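Long-range contact in L-amino acid deaminase (Proteus vulgaris, PDB 5I39), which probably catalyses the FAD-dependent oxidative deamination of L-amino acids as a membrane-bound flavoenzyme: residues Ala72-Tyr86 and Glu178-Phe191. Residues are numbered along the deposited sequence; the frame is centred on the assembly and turned at random.
With FAD (flavin-adenine dinucleotide), chain B.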
ATOM      1  N   ALA A  72      -6.256   5.197   9.522  1.00  9.62           N
ATOM      2  CA  ALA A  72      -5.205   5.437   8.530  1.00 10.15           C
ATOM      3  C   ALA A  72      -4.031   6.260   9.080  1.00 10.17           C
ATOM      4  O   ALA A  72      -3.349   6.938   8.325  1.00 11.95           O
ATOM      5  CB  ALA A  72      -5.800   6.087   7.278  1.00 10.91           C
ATOM      6  N   GLY A  73      -3.777   6.168  10.386  1.00  9.62           N
ATOM      7  CA  GLY A  73      -2.770   6.996  11.045  1.00 10.52           C
ATOM      8  C   GLY A  73      -1.327   6.549  10.905  1.00 10.72           C
ATOM      9  O   GLY A  73      -0.432   7.276  11.327  1.00 12.43           O
ATOM     10  N   GLU A  74      -1.086   5.368  10.332  1.00  9.80           N
ATOM     11  CA  GLU A  74       0.265   4.814  10.261  1.00  9.84           C
ATOM     12  C   GLU A  74       0.692   4.645   8.792  1.00  9.40           C
ATOM     13  O   GLU A  74       0.662   5.628   8.047  1.00  9.87           O
ATOM     14  CB  GLU A  74       0.354   3.549  11.126  1.00 10.74           C
ATOM     15  CG  GLU A  74       0.011   3.795  12.597  1.00 12.29           C
ATOM     16  CD  GLU A  74       1.025   4.633  13.350  1.00 14.36           C
ATOM     17  OE1 GLU A  74       2.149   4.826  12.853  1.00 16.07           O
ATOM     18  OE2 GLU A  74       0.698   5.080  14.468  1.00 16.65           O
ATOM     19  N   GLN A  75       1.077   3.446   8.351  1.00  8.88           N
ATOM     20  CA  GLN A  75       1.679   3.289   7.013  1.00  9.02           C
ATOM     21  C   GLN A  75       0.782   3.796   5.890  1.00  8.84           C
ATOM     22  O   GLN A  75       1.263   4.371   4.905  1.00  8.92           O
ATOM     23  CB  GLN A  75       1.999   1.827   6.733  1.00  9.29           C
ATOM     24  CG  GLN A  75       3.057   1.232   7.628  1.00  9.56           C
ATOM     25  CD  GLN A  75       3.324  -0.205   7.256  1.00  9.88           C
ATOM     26  OE1 GLN A  75       3.909  -0.469   6.214  1.00  9.80           O
ATOM     27  NE2 GLN A  75       2.889  -1.143   8.095  1.00 10.93           N
ATOM     28  N   SER A  76      -0.522   3.593   6.055  1.00  8.50           N
ATOM     29  CA  SER A  76      -1.483   3.871   5.001  1.00  8.24           C
ATOM     30  C   SER A  76      -1.789   5.355   4.764  1.00  8.04           C
ATOM     31  O   SER A  76      -2.649   5.667   3.945  1.00  8.20           O
ATOM     32  CB  SER A  76      -2.765   3.085   5.265  1.00  8.37           C
ATOM     33  OG  SER A  76      -2.503   1.689   5.278  1.00  8.09           O
ATOM     34  N   SER A  77      -1.104   6.260   5.465  1.00  8.34           N
ATOM     35  CA  SER A  77      -1.096   7.676   5.084  1.00  8.76           C
ATOM     36  C   SER A  77       0.315   8.252   4.974  1.00  8.75           C
ATOM     37  O   SER A  77       0.471   9.470   5.003  1.00  9.31           O
ATOM     38  CB  SER A  77      -1.918   8.500   6.081  1.00  9.55           C
ATOM     39  OG  SER A  77      -1.360   8.429   7.380  1.00 10.29           O
ATOM     40  N   ARG A  78       1.323   7.388   4.806  1.00  8.70           N
ATOM     41  CA  ARG A  78       2.731   7.812   4.837  0.70  9.35           C
ATOM     42  C   ARG A  78       3.554   7.303   3.650  1.00  9.37           C
ATOM     43  O   ARG A  78       4.776   7.470   3.609  1.00 10.67           O
ATOM     44  CB  ARG A  78       3.369   7.371   6.162  0.70 10.83           C
ATOM     45  CG  ARG A  78       2.688   7.973   7.383  0.70 11.92           C
ATOM     46  CD  ARG A  78       3.263   7.478   8.705  0.70 13.70           C
ATOM     47  NE  ARG A  78       4.451   8.229   9.107  0.70 15.34           N
ATOM     48  CZ  ARG A  78       4.452   9.480   9.577  0.70 15.91           C
ATOM     49  NH1 ARG A  78       3.322  10.173   9.714  0.70 17.55           N
ATOM     50  NH2 ARG A  78       5.607  10.053   9.905  0.70 16.73           N
ATOM     51  N   PHE A  79       2.877   6.737   2.663  1.00  8.73           N
ATOM     52  CA  PHE A  79       3.534   6.025   1.577  1.00  8.69           C
ATOM     53  C   PHE A  79       4.015   6.948   0.451  1.00  8.64           C
ATOM     54  O   PHE A  79       3.621   8.102   0.366  1.00  9.39           O
ATOM     55  CB  PHE A  79       2.603   4.924   1.058  1.00  8.52           C
ATOM     56  CG  PHE A  79       1.254   5.420   0.629  1.00  8.28           C
ATOM     57  CD1 PHE A  79       1.098   6.029  -0.601  1.00  8.39           C
ATOM     58  CD2 PHE A  79       0.137   5.277   1.449  1.00  8.29           C
ATOM     59  CE1 PHE A  79      -0.133   6.493  -1.017  1.00  8.51           C
ATOM     60  CE2 PHE A  79      -1.104   5.737   1.035  1.00  8.47           C
ATOM     61  CZ  PHE A  79      -1.239   6.335  -0.203  1.00  8.46           C
ATOM     62  N   TYR A  80       4.858   6.409  -0.420  1.00  8.33           N
ATOM     63  CA  TYR A  80       5.414   7.154  -1.554  1.00  8.27           C
ATOM     64  C   TYR A  80       4.357   7.387  -2.625  1.00  7.93           C
ATOM     65  O   TYR A  80       4.251   8.490  -3.157  1.00  8.78           O
ATOM     66  CB  TYR A  80       6.611   6.423  -2.154  1.00  8.56           C
ATOM     67  CG  TYR A  80       7.188   7.043  -3.413  1.00  8.69           C
ATOM     68  CD1 TYR A  80       7.429   8.414  -3.511  1.00  8.75           C
ATOM     69  CD2 TYR A  80       7.508   6.246  -4.511  1.00  9.15           C
ATOM     70  CE1 TYR A  80       7.969   8.968  -4.665  1.00  8.97           C
ATOM     71  CE2 TYR A  80       8.058   6.791  -5.663  1.00  9.23           C
ATOM     72  CZ  TYR A  80       8.286   8.156  -5.734  1.00  8.90           C
ATOM     73  OH  TYR A  80       8.834   8.717  -6.858  1.00  9.32           O
ATOM     74  N   GLY A  81       3.614   6.332  -2.952  1.00  7.62           N
ATOM     75  CA  GLY A  81       2.398   6.445  -3.759  1.00  7.68           C
ATOM     76  C   GLY A  81       2.387   5.860  -5.147  1.00  7.62           C
ATOM     77  O   GLY A  81       1.609   6.313  -5.981  1.00  7.63           O
ATOM     78  N   GLN A  82       3.205   4.841  -5.395  1.00  7.65           N
ATOM     79  CA  GLN A  82       3.204   4.179  -6.698  1.00  7.75           C
ATOM     80  C   GLN A  82       2.615   2.774  -6.603  1.00  7.75           C
ATOM     81  O   GLN A  82       2.854   2.043  -5.637  1.00  8.37           O
ATOM     82  CB  GLN A  82       4.604   4.156  -7.316  1.00  7.80           C
ATOM     83  CG  GLN A  82       5.649   3.331  -6.583  1.00  8.34           C
ATOM     84  CD  GLN A  82       7.035   3.498  -7.182  1.00  8.48           C
ATOM     85  OE1 GLN A  82       7.183   3.892  -8.344  1.00  9.02           O
ATOM     86  NE2 GLN A  82       8.061   3.190  -6.399  1.00  8.78           N
ATOM     87  N   ALA A  83       1.833   2.424  -7.620  1.00  7.52           N
ATOM     88  CA  ALA A  83       1.239   1.099  -7.757  1.00  7.56           C
ATOM     89  C   ALA A  83       1.877   0.450  -8.972  1.00  7.54           C
ATOM     90  O   ALA A  83       1.556   0.791 -10.115  1.00  7.92           O
ATOM     91  CB  ALA A  83      -0.272   1.185  -7.900  1.00  7.91           C
ATOM     92  N   ILE A  84       2.816  -0.459  -8.717  1.00  7.61           N
ATOM     93  CA  ILE A  84       3.663  -1.009  -9.772  1.00  7.89           C
ATOM     94  C   ILE A  84       3.758  -2.520  -9.677  1.00  7.84           C
ATOM     95  O   ILE A  84       3.678  -3.093  -8.587  1.00  8.37           O
ATOM     96  CB  ILE A  84       5.086  -0.373  -9.781  1.00  8.81           C
ATOM     97  CG1 ILE A  84       5.951  -0.835  -8.594  1.00  9.77           C
ATOM     98  CG2 ILE A  84       4.978   1.145  -9.828  1.00  9.45           C
ATOM     99  CD1 ILE A  84       7.392  -0.366  -8.658  1.00 10.48           C
ATOM    100  N   SER A  85       3.936  -3.152 -10.835  1.00  7.90           N
ATOM    101  CA  SER A  85       4.331  -4.559 -10.909  1.00  8.10           C
ATOM    102  C   SER A  85       5.792  -4.747 -11.316  1.00  8.30           C
ATOM    103  O   SER A  85       6.263  -5.883 -11.345  1.00  8.67           O
ATOM    104  CB  SER A  85       3.437  -5.310 -11.893  1.00  8.24           C
ATOM    105  OG  SER A  85       3.615  -4.821 -13.211  1.00  8.52           O
ATOM    106  N   TYR A  86       6.509  -3.653 -11.588  1.00  8.36           N
ATOM    107  CA  TYR A  86       7.873  -3.713 -12.135  1.00  8.69           C
ATOM    108  C   TYR A  86       8.804  -4.547 -11.257  1.00  9.27           C
ATOM    109  O   TYR A  86       8.894  -4.306 -10.056  1.00  9.86           O
ATOM    110  CB  TYR A  86       8.450  -2.299 -12.282  1.00  9.16           C
ATOM    111  CG  TYR A  86       9.553  -2.156 -13.311  1.00  9.69           C
ATOM    112  CD1 TYR A  86       9.308  -2.425 -14.651  1.00 11.31           C
ATOM    113  CD2 TYR A  86      10.818  -1.675 -12.960  1.00  9.56           C
ATOM    114  CE1 TYR A  86      10.299  -2.270 -15.607  1.00 11.86           C
ATOM    115  CE2 TYR A  86      11.814  -1.514 -13.913  1.00 10.07           C
ATOM    116  CZ  TYR A  86      11.547  -1.816 -15.230  1.00 10.88           C
ATOM    117  OH  TYR A  86      12.514  -1.648 -16.176  1.00 12.02           O
ATOM    118  N   GLU A 178       6.633   1.222 -17.407  1.00  7.64           N
ATOM    119  CA  GLU A 178       5.402   0.573 -16.975  1.00  7.50           C
ATOM    120  C   GLU A 178       4.312   1.581 -17.285  1.00  7.60           C
ATOM    121  O   GLU A 178       4.017   2.471 -16.478  1.00  7.75           O
ATOM    122  CB  GLU A 178       5.461   0.213 -15.493  1.00  7.53           C
ATOM    123  CG  GLU A 178       4.205  -0.472 -14.980  1.00  7.67           C
ATOM    124  CD  GLU A 178       4.353  -1.092 -13.607  1.00  7.86           C
ATOM    125  OE1 GLU A 178       5.480  -1.421 -13.191  1.00  8.36           O
ATOM    126  OE2 GLU A 178       3.304  -1.292 -12.947  1.00  8.12           O
ATOM    127  N   GLU A 179       3.749   1.473 -18.487  1.00  7.94           N
ATOM    128  CA  GLU A 179       2.879   2.527 -19.012  1.00  8.41           C
ATOM    129  C   GLU A 179       1.636   2.744 -18.156  1.00  8.55           C
ATOM    130  O   GLU A 179       1.139   3.861 -18.055  1.00  8.88           O
ATOM    131  CB  GLU A 179       2.484   2.252 -20.467  1.00  9.47           C
ATOM    132  CG  GLU A 179       1.636   3.382 -21.059  1.00 11.49           C
ATOM    133  CD  GLU A 179       1.593   3.424 -22.575  1.00 13.78           C
ATOM    134  OE1 GLU A 179       1.853   2.401 -23.225  1.00 13.83           O
ATOM    135  OE2 GLU A 179       1.267   4.498 -23.128  1.00 16.92           O
ATOM    136  N   ASP A 180       1.144   1.670 -17.551  1.00  8.22           N
ATOM    137  CA  ASP A 180      -0.062   1.734 -16.730  1.00  8.34           C
ATOM    138  C   ASP A 180       0.220   1.756 -15.229  1.00  7.96           C
ATOM    139  O   ASP A 180      -0.652   1.407 -14.438  1.00  8.18           O
ATOM    140  CB  ASP A 180      -0.997   0.577 -17.084  1.00  8.87           C
ATOM    141  CG  ASP A 180      -0.463  -0.762 -16.644  1.00  9.11           C
ATOM    142  OD1 ASP A 180       0.778  -0.915 -16.510  1.00  8.96           O
ATOM    143  OD2 ASP A 180      -1.294  -1.662 -16.425  1.00 11.49           O
ATOM    144  N   SER A 181       1.416   2.172 -14.816  1.00  7.62           N
ATOM    145  CA  SER A 181       1.686   2.295 -13.386  1.00  7.48           C
ATOM    146  C   SER A 181       0.667   3.238 -12.759  1.00  7.46           C
ATOM    147  O   SER A 181       0.232   4.212 -13.385  1.00  8.09           O
ATOM    148  CB  SER A 181       3.087   2.831 -13.118  1.00  7.67           C
ATOM    149  OG  SER A 181       3.189   4.193 -13.497  1.00  7.92           O
ATOM    150  N   GLY A 182       0.288   2.927 -11.527  1.00  7.36           N
ATOM    151  CA  GLY A 182      -0.648   3.740 -10.781  1.00  7.38           C
ATOM    152  C   GLY A 182       0.022   4.742  -9.875  1.00  7.35           C
ATOM    153  O   GLY A 182       1.174   4.572  -9.470  1.00  7.28           O
ATOM    154  N   SER A 183      -0.738   5.775  -9.540  1.00  7.50           N
ATOM    155  CA  SER A 183      -0.356   6.790  -8.576  1.00  7.40           C
ATOM    156  C   SER A 183      -1.517   6.995  -7.619  1.00  7.36           C
ATOM    157  O   SER A 183      -2.661   7.053  -8.054  1.00  7.63           O
ATOM    158  CB  SER A 183      -0.075   8.094  -9.313  1.00  7.72           C
ATOM    159  OG  SER A 183       0.151   9.175  -8.429  1.00  8.29           O
ATOM    160  N   PHE A 184      -1.221   7.105  -6.330  1.00  7.34           N
ATOM    161  CA  PHE A 184      -2.221   7.482  -5.319  1.00  7.55           C
ATOM    162  C   PHE A 184      -1.523   8.315  -4.258  1.00  7.63           C
ATOM    163  O   PHE A 184      -0.337   8.127  -3.991  1.00  8.03           O
ATOM    164  CB  PHE A 184      -3.026   6.295  -4.709  1.00  7.85           C
ATOM    165  CG  PHE A 184      -2.296   4.967  -4.636  1.00  7.80           C
ATOM    166  CD1 PHE A 184      -0.937   4.873  -4.328  1.00  7.81           C
ATOM    167  CD2 PHE A 184      -3.005   3.779  -4.826  1.00  7.76           C
ATOM    168  CE1 PHE A 184      -0.303   3.640  -4.264  1.00  7.83           C
ATOM    169  CE2 PHE A 184      -2.372   2.547  -4.756  1.00  7.75           C
ATOM    170  CZ  PHE A 184      -1.019   2.479  -4.482  1.00  7.85           C
ATOM    171  N   ASP A 185      -2.267   9.242  -3.664  1.00  7.70           N
ATOM    172  CA  ASP A 185      -1.673  10.247  -2.781  1.00  7.85           C
ATOM    173  C   ASP A 185      -2.018   9.918  -1.329  1.00  8.09           C
ATOM    174  O   ASP A 185      -3.194   9.739  -0.999  1.00  8.44           O
ATOM    175  CB  ASP A 185      -2.181  11.649  -3.128  1.00  8.20           C
ATOM    176  CG  ASP A 185      -1.969  12.024  -4.592  1.00  8.61           C
ATOM    177  OD1 ASP A 185      -1.172  11.370  -5.302  1.00  8.87           O
ATOM    178  OD2 ASP A 185      -2.619  12.994  -5.040  1.00  9.87           O
ATOM    179  N   PRO A 186      -1.007   9.873  -0.440  1.00  8.17           N
ATOM    180  CA  PRO A 186      -1.263   9.428   0.934  1.00  8.50           C
ATOM    181  C   PRO A 186      -2.082  10.383   1.802  1.00  8.69           C
ATOM    182  O   PRO A 186      -2.582   9.973   2.843  1.00  9.33           O
ATOM    183  CB  PRO A 186       0.143   9.223   1.491  1.00  8.64           C
ATOM    184  CG  PRO A 186       0.983  10.177   0.723  1.00  8.52           C
ATOM    185  CD  PRO A 186       0.424  10.142  -0.664  1.00  8.37           C
ATOM    186  N   GLU A 187      -2.257  11.624   1.360  1.00  9.05           N
ATOM    187  CA  GLU A 187      -3.116  12.561   2.069  1.00  9.69           C
ATOM    188  C   GLU A 187      -4.602  12.282   1.835  1.00  9.54           C
ATOM    189  O   GLU A 187      -5.439  12.860   2.528  1.00 10.58           O
ATOM    190  CB  GLU A 187      -2.796  13.998   1.662  1.00 10.77           C
ATOM    191  CG  GLU A 187      -1.368  14.433   1.977  1.00 11.85           C
ATOM    192  CD  GLU A 187      -0.319  13.889   1.022  1.00 12.00           C
ATOM    193  OE1 GLU A 187      -0.634  13.659  -0.167  1.00 12.50           O
ATOM    194  OE2 GLU A 187       0.825  13.675   1.473  1.00 12.70           O
ATOM    195  N   VAL A 188      -4.924  11.420   0.865  1.00  9.08           N
ATOM    196  CA  VAL A 188      -6.310  11.195   0.443  1.00  9.05           C
ATOM    197  C   VAL A 188      -6.750   9.729   0.382  1.00  8.56           C
ATOM    198  O   VAL A 188      -7.808   9.398   0.908  1.00  8.89           O
ATOM    199  CB  VAL A 188      -6.580  11.843  -0.938  1.00  9.39           C
ATOM    200  CG1 VAL A 188      -8.032  11.647  -1.361  1.00  9.70           C
ATOM    201  CG2 VAL A 188      -6.246  13.326  -0.917  1.00  9.75           C
ATOM    202  N   ALA A 189      -5.979   8.867  -0.280  1.00  8.34           N
ATOM    203  CA  ALA A 189      -6.505   7.574  -0.748  1.00  8.17           C
ATOM    204  C   ALA A 189      -7.164   6.720   0.336  1.00  7.96           C
ATOM    205  O   ALA A 189      -8.310   6.304   0.186  1.00  7.97           O
ATOM    206  CB  ALA A 189      -5.419   6.783  -1.456  1.00  8.25           C
ATOM    207  N   THR A 190      -6.449   6.455   1.421  1.00  7.80           N
ATOM    208  CA  THR A 190      -6.987   5.559   2.449  1.00  7.99           C
ATOM    209  C   THR A 190      -8.145   6.214   3.201  1.00  8.07           C
ATOM    210  O   THR A 190      -9.055   5.527   3.659  1.00  8.32           O
ATOM    211  CB  THR A 190      -5.891   5.083   3.408  1.00  7.92           C
ATOM    212  OG1 THR A 190      -4.836   4.517   2.629  1.00  8.04           O
ATOM    213  CG2 THR A 190      -6.418   4.024   4.374  1.00  8.33           C
ATOM    214  N   PHE A 191      -8.120   7.538   3.300  1.00  8.27           N
ATOM    215  CA  PHE A 191      -9.199   8.279   3.959  1.00  8.56           C
ATOM    216  C   PHE A 191     -10.497   8.167   3.167  1.00  8.42           C
ATOM    217  O   PHE A 191     -11.560   7.948   3.746  1.00  8.76           O
ATOM    218  CB  PHE A 191      -8.786   9.733   4.187  1.00  8.89           C
ATOM    219  CG  PHE A 191      -7.536   9.859   5.014  1.00  9.25           C
ATOM    220  CD1 PHE A 191      -7.580   9.705   6.397  1.00  9.60           C
ATOM    221  CD2 PHE A 191      -6.303  10.068   4.405  1.00  9.56           C
ATOM    222  CE1 PHE A 191      -6.421   9.786   7.156  1.00 10.12           C
ATOM    223  CE2 PHE A 191      -5.144  10.145   5.157  1.00  9.96           C
ATOM    224  CZ  PHE A 191      -5.203  10.010   6.533  1.00 10.48           C
TER
HETATM  225  PA  FAD B 501      -1.164   0.353   8.630  1.00  8.44           P
HETATM  226  O1A FAD B 501       0.070   0.728   9.459  1.00  9.40           O
HETATM  227  O2A FAD B 501      -1.618   1.431   7.665  1.00  8.55           O
HETATM  228  O5B FAD B 501      -2.422   0.045   9.552  1.00  8.65           O
HETATM  229  C5B FAD B 501      -2.385  -0.880  10.630  1.00  9.00           C
HETATM  230  C4B FAD B 501      -3.276  -0.289  11.706  1.00  9.26           C
HETATM  231  O4B FAD B 501      -3.423  -1.254  12.767  1.00  9.35           O
HETATM  232  C3B FAD B 501      -2.666   0.969  12.328  1.00  9.27           C
HETATM  233  O3B FAD B 501      -3.529   2.084  12.107  1.00  9.19           O
HETATM  234  C2B FAD B 501      -2.507   0.574  13.804  1.00  9.48           C
HETATM  235  O2B FAD B 501      -2.692   1.674  14.715  1.00  9.44           O
HETATM  236  C1B FAD B 501      -3.542  -0.524  13.969  1.00  9.50           C
HETATM  237  N9A FAD B 501      -3.297  -1.472  15.059  1.00  9.61           N
HETATM  238  C8A FAD B 501      -2.184  -2.139  15.293  1.00  9.95           C
HETATM  239  N7A FAD B 501      -2.311  -2.978  16.343  1.00 10.19           N
HETATM  240  C5A FAD B 501      -3.556  -2.805  16.767  1.00  9.81           C
HETATM  241  C6A FAD B 501      -4.373  -3.359  17.843  1.00  9.91           C
HETATM  242  N6A FAD B 501      -3.857  -4.276  18.687  1.00 10.37           N
HETATM  243  N1A FAD B 501      -5.647  -2.941  17.969  1.00  9.86           N
HETATM  244  C2A FAD B 501      -6.180  -2.048  17.124  1.00  9.92           C
HETATM  245  N3A FAD B 501      -5.492  -1.477  16.129  1.00  9.89           N
HETATM  246  C4A FAD B 501      -4.216  -1.830  15.925  1.00  9.75           C
HETATM  247  N1  FAD B 501       2.950   0.638  -0.821  1.00  9.02           N
HETATM  248  C2  FAD B 501       2.673   0.801  -2.118  1.00  8.86           C
HETATM  249  O2  FAD B 501       1.869   0.012  -2.646  1.00  8.78           O
HETATM  250  N3  FAD B 501       3.255   1.792  -2.837  1.00  8.78           N
HETATM  251  C4  FAD B 501       4.150   2.655  -2.344  1.00  8.97           C
HETATM  252  O4  FAD B 501       4.624   3.543  -3.038  1.00  8.91           O
HETATM  253  C4X FAD B 501       4.530   2.531  -0.930  1.00  9.35           C
HETATM  254  N5  FAD B 501       5.469   3.315  -0.335  1.00  9.57           N
HETATM  255  C5X FAD B 501       5.634   3.269   0.991  1.00  9.73           C
HETATM  256  C6  FAD B 501       6.427   4.207   1.656  1.00  9.99           C
HETATM  257  C7  FAD B 501       6.561   4.210   3.042  1.00  9.97           C
HETATM  258  C7M FAD B 501       7.384   5.271   3.737  1.00 10.31           C
HETATM  259  C8  FAD B 501       5.868   3.188   3.838  1.00 10.07           C
HETATM  260  C8M FAD B 501       5.949   3.166   5.346  1.00 10.78           C
HETATM  261  C9  FAD B 501       5.094   2.235   3.174  1.00  9.78           C
HETATM  262  C9A FAD B 501       4.955   2.232   1.791  1.00  9.36           C
HETATM  263  N10 FAD B 501       4.178   1.274   1.127  1.00  9.06           N
HETATM  264  C10 FAD B 501       3.836   1.447  -0.212  1.00  9.12           C
HETATM  265  C1' FAD B 501       3.554   0.183   1.848  1.00  8.82           C
HETATM  266  C2' FAD B 501       2.167   0.467   2.306  1.00  8.75           C
HETATM  267  O2' FAD B 501       2.107   1.802   2.796  1.00  8.78           O
HETATM  268  C3' FAD B 501       1.837  -0.550   3.393  1.00  8.58           C
HETATM  269  O3' FAD B 501       2.135  -1.903   2.958  1.00  8.36           O
HETATM  270  C4' FAD B 501       0.387  -0.521   3.814  1.00  8.46           C
HETATM  271  O4' FAD B 501      -0.013   0.827   4.122  1.00  8.40           O
HETATM  272  C5' FAD B 501       0.191  -1.406   5.032  1.00  8.42           C
HETATM  273  O5' FAD B 501      -1.182  -1.284   5.405  1.00  8.18           O
HETATM  274  P   FAD B 501      -1.662  -1.918   6.816  1.00  8.24           P
HETATM  275  O1P FAD B 501      -3.142  -1.697   6.904  1.00  8.32           O
HETATM  276  O2P FAD B 501      -1.089  -3.311   6.963  1.00  8.60           O
HETATM  277  O3P FAD B 501      -0.833  -1.048   7.910  1.00  8.52           O
HETATM  278  O   HOH W   1      -4.010   7.592   2.380  1.00  9.62           O
HETATM  279  O   HOH W   2       5.724  -3.776 -14.707  1.00  8.70           O
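Pro186 lays its CB over the centre of the Phe79 ring, 3.6 Å from the centroid and 10° off the normal, a CH-pi contact. With CG between backbone N and carbonyl carbon (chi1 56°), the Phe79 ring lies across the proline while Phe79 CB rests against the flavin at C5X and N5. The Phe184 ring is turned 71° to that of Phe79, CD1 lying 3.8 Å from Phe79 CE1, and brings an edge to FAD O2. At the far end Ala72 CB sits over a face of Phe191, and Thr190 OG1 gives a 2.8 Å hydrogen bond to a lone pair of Ser76 O. Water 1 joins that carbonyl to Pro186 O and Thr190 N. Beyond Phe184, away from the Thr190 end, runs a short antiparallel bridge, part of the large mixed sheet of this DAO-family flavoprotein: Ala83 and Gly182 form the hydrogen-bonded pair, and Phe184 N continues the pairing to Gly81 O. On its other side the segment 72-86 holds the cofactor: Gly81 N and Gln82 N both donate to FAD O4, Gln82 O accepts from FAD N3 (2.8 Å), and Ser76 N and OG bind phosphate oxygen O2A. Past the bridge, the extended Glu178 side chain turns the syn lone pair of OE2 to Ser85 N, 2.9 Å away in a nearly straight bond. Lys100 of helix 90-103 forms a salt bridge with the same oxygen, and Met377 packs against Phe79, Phe184 and Thr190.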